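Local coordinates for 199aa long hypothetical Trp repressor binding protein (Sulfolobus tokodaii, PDB 2ZKI) that is of unknown function but, as a WrbA-like member of the flavodoxin-fold NADPH-dependent FMN reductase family, probably binds FMN and may act as a quinone oxidoreductase, at residues I76-L89 / H120-T132. Sequence-based numbering, arbitrary orientation.
Sequences IGSPTRYGNMAGGL and HGGHETTILTMST
Met130 meets Ile76, Met85 and Leu89 at the apolar centre, between helix 125-130 and strand 73-79. Its chain bends at chi3 (80°), which turns the methyl back onto the strand: Met130 CE lies 3.8 Å from Ile76 CG2, and the Leu89 side chain crosses that of Met130 at about a right angle, its CD2 against the same methyl. Met85 crosses the base of this side chain, its CE packing on Met130 CG at 3.7 Å. Phe112 of strand 109-115 also touches the Met130 side chain. Farther out the contact turns polar. Thr126, with CG2 anti to the backbone N, lays that methyl against Asn84 O and leaves OG1 to the loop, where it accepts a 2.7 Å hydrogen bond from Thr80 OG1 and donates to Gly122 O, tilted 18° from the carbonyl plane. A valine in place of Thr126 would probably leave the Thr80 hydroxyl without its acceptor and Gly122 O without this donor. Gly83 O points at the helix and takes a CA-H...O contact from Thr126 CA (3.2 Å). Thr129 OG1 lies 2.8 Å from Gly83 O, while a water donates to this hydroxyl and accepts from Met85 N. Asn84 brings ND2 alongside Thr129 CG2 (3.6 Å), but its amide bonds to Thr129 O of the second subunit, and the reciprocal bond returns. The loop after strand 73-79 of this flavodoxin-like sheet is thus held to the helix by a buried apolar cluster around two methionines, by a threonine-to-threonine hydrogen bond and by the placing of Gly83 O against the helix, a contact that continues directly into the subunit interface.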
# COMPACT_ATOMS: atom_id res chain seq x y z
N ILE A 76 13.14 12.05 -3.50
CA ILE A 76 12.68 11.45 -4.75
C ILE A 76 11.20 11.76 -5.00
O ILE A 76 10.35 11.47 -4.17
CB ILE A 76 12.95 9.92 -4.78
CG1 ILE A 76 14.45 9.65 -4.69
CG2 ILE A 76 12.35 9.29 -6.04
CD1 ILE A 76 14.82 8.22 -4.34
N GLY A 77 10.92 12.35 -6.16
CA GLY A 77 9.56 12.79 -6.49
C GLY A 77 9.12 12.51 -7.91
O GLY A 77 9.94 12.26 -8.79
N SER A 78 7.81 12.57 -8.12
CA SER A 78 7.17 12.33 -9.42
C SER A 78 5.70 12.71 -9.34
O SER A 78 5.05 12.44 -8.33
CB SER A 78 7.29 10.86 -9.82
OG SER A 78 6.39 10.53 -10.86
N PRO A 79 5.16 13.31 -10.42
CA PRO A 79 3.72 13.54 -10.46
C PRO A 79 2.98 12.21 -10.51
O PRO A 79 3.47 11.26 -11.13
CB PRO A 79 3.52 14.32 -11.77
CG PRO A 79 4.70 13.99 -12.60
CD PRO A 79 5.83 13.80 -11.64
N THR A 80 1.83 12.13 -9.84
CA THR A 80 1.09 10.88 -9.76
C THR A 80 0.73 10.34 -11.14
O THR A 80 0.31 11.09 -12.02
CB THR A 80 -0.19 11.02 -8.89
OG1 THR A 80 -0.69 9.72 -8.55
CG2 THR A 80 -1.28 11.81 -9.61
N ARG A 81 0.93 9.04 -11.32
CA ARG A 81 0.49 8.36 -12.52
C ARG A 81 -0.37 7.16 -12.13
O ARG A 81 0.07 6.00 -12.17
CB ARG A 81 1.67 7.96 -13.41
CG ARG A 81 2.39 9.13 -14.07
CD ARG A 81 1.48 9.92 -15.01
NE ARG A 81 1.73 11.36 -14.94
CZ ARG A 81 2.46 12.05 -15.81
NH1 ARG A 81 3.02 11.44 -16.85
NH2 ARG A 81 2.62 13.36 -15.64
N TYR A 82 -1.61 7.47 -11.74
CA TYR A 82 -2.61 6.48 -11.32
C TYR A 82 -2.18 5.74 -10.05
O TYR A 82 -2.25 4.51 -9.97
CB TYR A 82 -2.97 5.53 -12.47
CG TYR A 82 -3.11 6.25 -13.80
CD1 TYR A 82 -2.16 6.09 -14.81
CD2 TYR A 82 -4.18 7.12 -14.03
CE1 TYR A 82 -2.28 6.76 -16.02
CE2 TYR A 82 -4.31 7.79 -15.24
CZ TYR A 82 -3.36 7.61 -16.23
OH TYR A 82 -3.48 8.27 -17.43
N GLY A 83 -1.72 6.51 -9.07
CA GLY A 83 -1.35 5.99 -7.75
C GLY A 83 0.10 5.56 -7.63
O GLY A 83 0.57 5.24 -6.54
N ASN A 84 0.79 5.53 -8.76
CA ASN A 84 2.20 5.16 -8.81
C ASN A 84 3.03 6.29 -9.39
O ASN A 84 2.48 7.29 -9.86
CB ASN A 84 2.39 3.89 -9.65
CG ASN A 84 2.21 2.61 -8.84
OD1 ASN A 84 3.01 1.69 -8.95
ND2 ASN A 84 1.16 2.56 -8.03
N MET A 85 4.36 6.13 -9.35
CA MET A 85 5.28 7.07 -9.99
C MET A 85 5.21 6.94 -11.51
O MET A 85 4.65 5.98 -12.04
CB MET A 85 6.72 6.82 -9.49
CG MET A 85 7.35 5.53 -10.00
SD MET A 85 9.01 5.24 -9.35
CE MET A 85 8.65 4.44 -7.79
N ALA A 86 5.78 7.92 -12.21
CA ALA A 86 5.83 7.91 -13.67
C ALA A 86 6.78 6.84 -14.20
O ALA A 86 7.70 6.41 -13.50
CB ALA A 86 6.21 9.27 -14.20
N GLY A 87 6.55 6.42 -15.44
CA GLY A 87 7.37 5.40 -16.09
C GLY A 87 8.83 5.77 -16.24
O GLY A 87 9.71 4.91 -16.19
N GLY A 88 9.09 7.07 -16.41
CA GLY A 88 10.45 7.60 -16.51
C GLY A 88 11.29 7.41 -15.26
O GLY A 88 12.46 7.03 -15.34
N LEU A 89 10.69 7.69 -14.10
CA LEU A 89 11.37 7.51 -12.82
C LEU A 89 11.50 6.03 -12.48
O LEU A 89 12.52 5.60 -11.94
CB LEU A 89 10.64 8.26 -11.70
CG LEU A 89 11.26 8.21 -10.29
CD1 LEU A 89 12.61 8.92 -10.24
CD2 LEU A 89 10.31 8.78 -9.25
N HIS A 120 -8.17 14.27 -4.24
CA HIS A 120 -7.74 12.97 -3.72
C HIS A 120 -7.40 12.00 -4.86
O HIS A 120 -7.82 10.84 -4.84
CB HIS A 120 -8.78 12.37 -2.78
CG HIS A 120 -9.32 13.33 -1.77
ND1 HIS A 120 -8.53 13.96 -0.83
CD2 HIS A 120 -10.58 13.78 -1.55
CE1 HIS A 120 -9.28 14.75 -0.09
NE2 HIS A 120 -10.52 14.67 -0.50
N GLY A 121 -6.63 12.49 -5.83
CA GLY A 121 -6.27 11.71 -7.00
C GLY A 121 -4.83 11.22 -7.03
O GLY A 121 -4.22 11.11 -8.10
N GLY A 122 -4.28 10.94 -5.85
CA GLY A 122 -2.95 10.35 -5.74
C GLY A 122 -1.94 11.18 -4.96
O GLY A 122 -0.74 11.08 -5.20
N HIS A 123 -2.44 11.99 -4.03
CA HIS A 123 -1.57 12.84 -3.20
C HIS A 123 -0.83 12.07 -2.12
O HIS A 123 0.21 12.51 -1.64
CB HIS A 123 -2.38 13.97 -2.57
CG HIS A 123 -2.67 15.10 -3.50
ND1 HIS A 123 -3.91 15.29 -4.08
CD2 HIS A 123 -1.88 16.10 -3.96
CE1 HIS A 123 -3.87 16.36 -4.85
NE2 HIS A 123 -2.65 16.87 -4.80
N GLU A 124 -1.37 10.91 -1.74
CA GLU A 124 -0.83 10.15 -0.61
C GLU A 124 -0.50 8.70 -0.94
O GLU A 124 0.42 8.13 -0.34
CB GLU A 124 -1.77 10.26 0.60
CG GLU A 124 -3.19 9.79 0.35
CD GLU A 124 -4.19 10.29 1.37
OE1 GLU A 124 -4.28 11.52 1.59
OE2 GLU A 124 -4.90 9.45 1.95
N THR A 125 -1.24 8.09 -1.87
CA THR A 125 -0.97 6.71 -2.31
C THR A 125 0.31 6.59 -3.13
O THR A 125 1.04 5.61 -3.00
CB THR A 125 -2.14 6.09 -3.11
OG1 THR A 125 -2.70 7.08 -3.99
CG2 THR A 125 -3.21 5.55 -2.19
N THR A 126 0.57 7.60 -3.96
CA THR A 126 1.78 7.64 -4.78
C THR A 126 3.03 7.52 -3.92
O THR A 126 3.96 6.80 -4.27
CB THR A 126 1.85 8.93 -5.62
OG1 THR A 126 0.58 9.18 -6.24
CG2 THR A 126 2.90 8.81 -6.71
N ILE A 127 3.02 8.22 -2.78
CA ILE A 127 4.13 8.18 -1.83
C ILE A 127 4.24 6.81 -1.15
O ILE A 127 5.35 6.29 -0.98
CB ILE A 127 4.02 9.32 -0.79
CG1 ILE A 127 4.30 10.66 -1.47
CG2 ILE A 127 5.00 9.11 0.37
CD1 ILE A 127 3.68 11.86 -0.79
N LEU A 128 3.10 6.21 -0.80
CA LEU A 128 3.08 4.89 -0.18
C LEU A 128 3.57 3.80 -1.14
O LEU A 128 4.24 2.85 -0.73
CB LEU A 128 1.69 4.55 0.36
CG LEU A 128 1.54 3.25 1.17
CD1 LEU A 128 2.10 3.42 2.59
CD2 LEU A 128 0.09 2.80 1.22
N THR A 129 3.23 3.93 -2.42
CA THR A 129 3.67 2.98 -3.44
C THR A 129 5.16 3.14 -3.75
O THR A 129 5.88 2.15 -3.85
CB THR A 129 2.83 3.07 -4.74
OG1 THR A 129 2.88 4.41 -5.25
CG2 THR A 129 1.37 2.68 -4.48
N MET A 130 5.60 4.39 -3.89
CA MET A 130 7.01 4.70 -4.13
C MET A 130 7.94 4.18 -3.04
O MET A 130 9.11 3.88 -3.29
CB MET A 130 7.22 6.20 -4.27
CG MET A 130 6.78 6.78 -5.60
SD MET A 130 6.79 8.58 -5.59
CE MET A 130 8.53 8.94 -5.85
N SER A 131 7.42 4.08 -1.82
CA SER A 131 8.24 3.77 -0.65
C SER A 131 8.74 2.33 -0.60
O SER A 131 9.69 2.04 0.12
CB SER A 131 7.51 4.13 0.65
OG SER A 131 6.32 3.38 0.79
N THR A 132 8.12 1.45 -1.38
CA THR A 132 8.53 0.04 -1.44
C THR A 132 9.98 -0.11 -1.88
O THR A 132 10.66 -1.06 -1.49
CB THR A 132 7.61 -0.81 -2.35
OG1 THR A 132 7.54 -0.21 -3.65
CG2 THR A 132 6.21 -0.91 -1.77
O HOH W 1 5.00 4.14 -7.13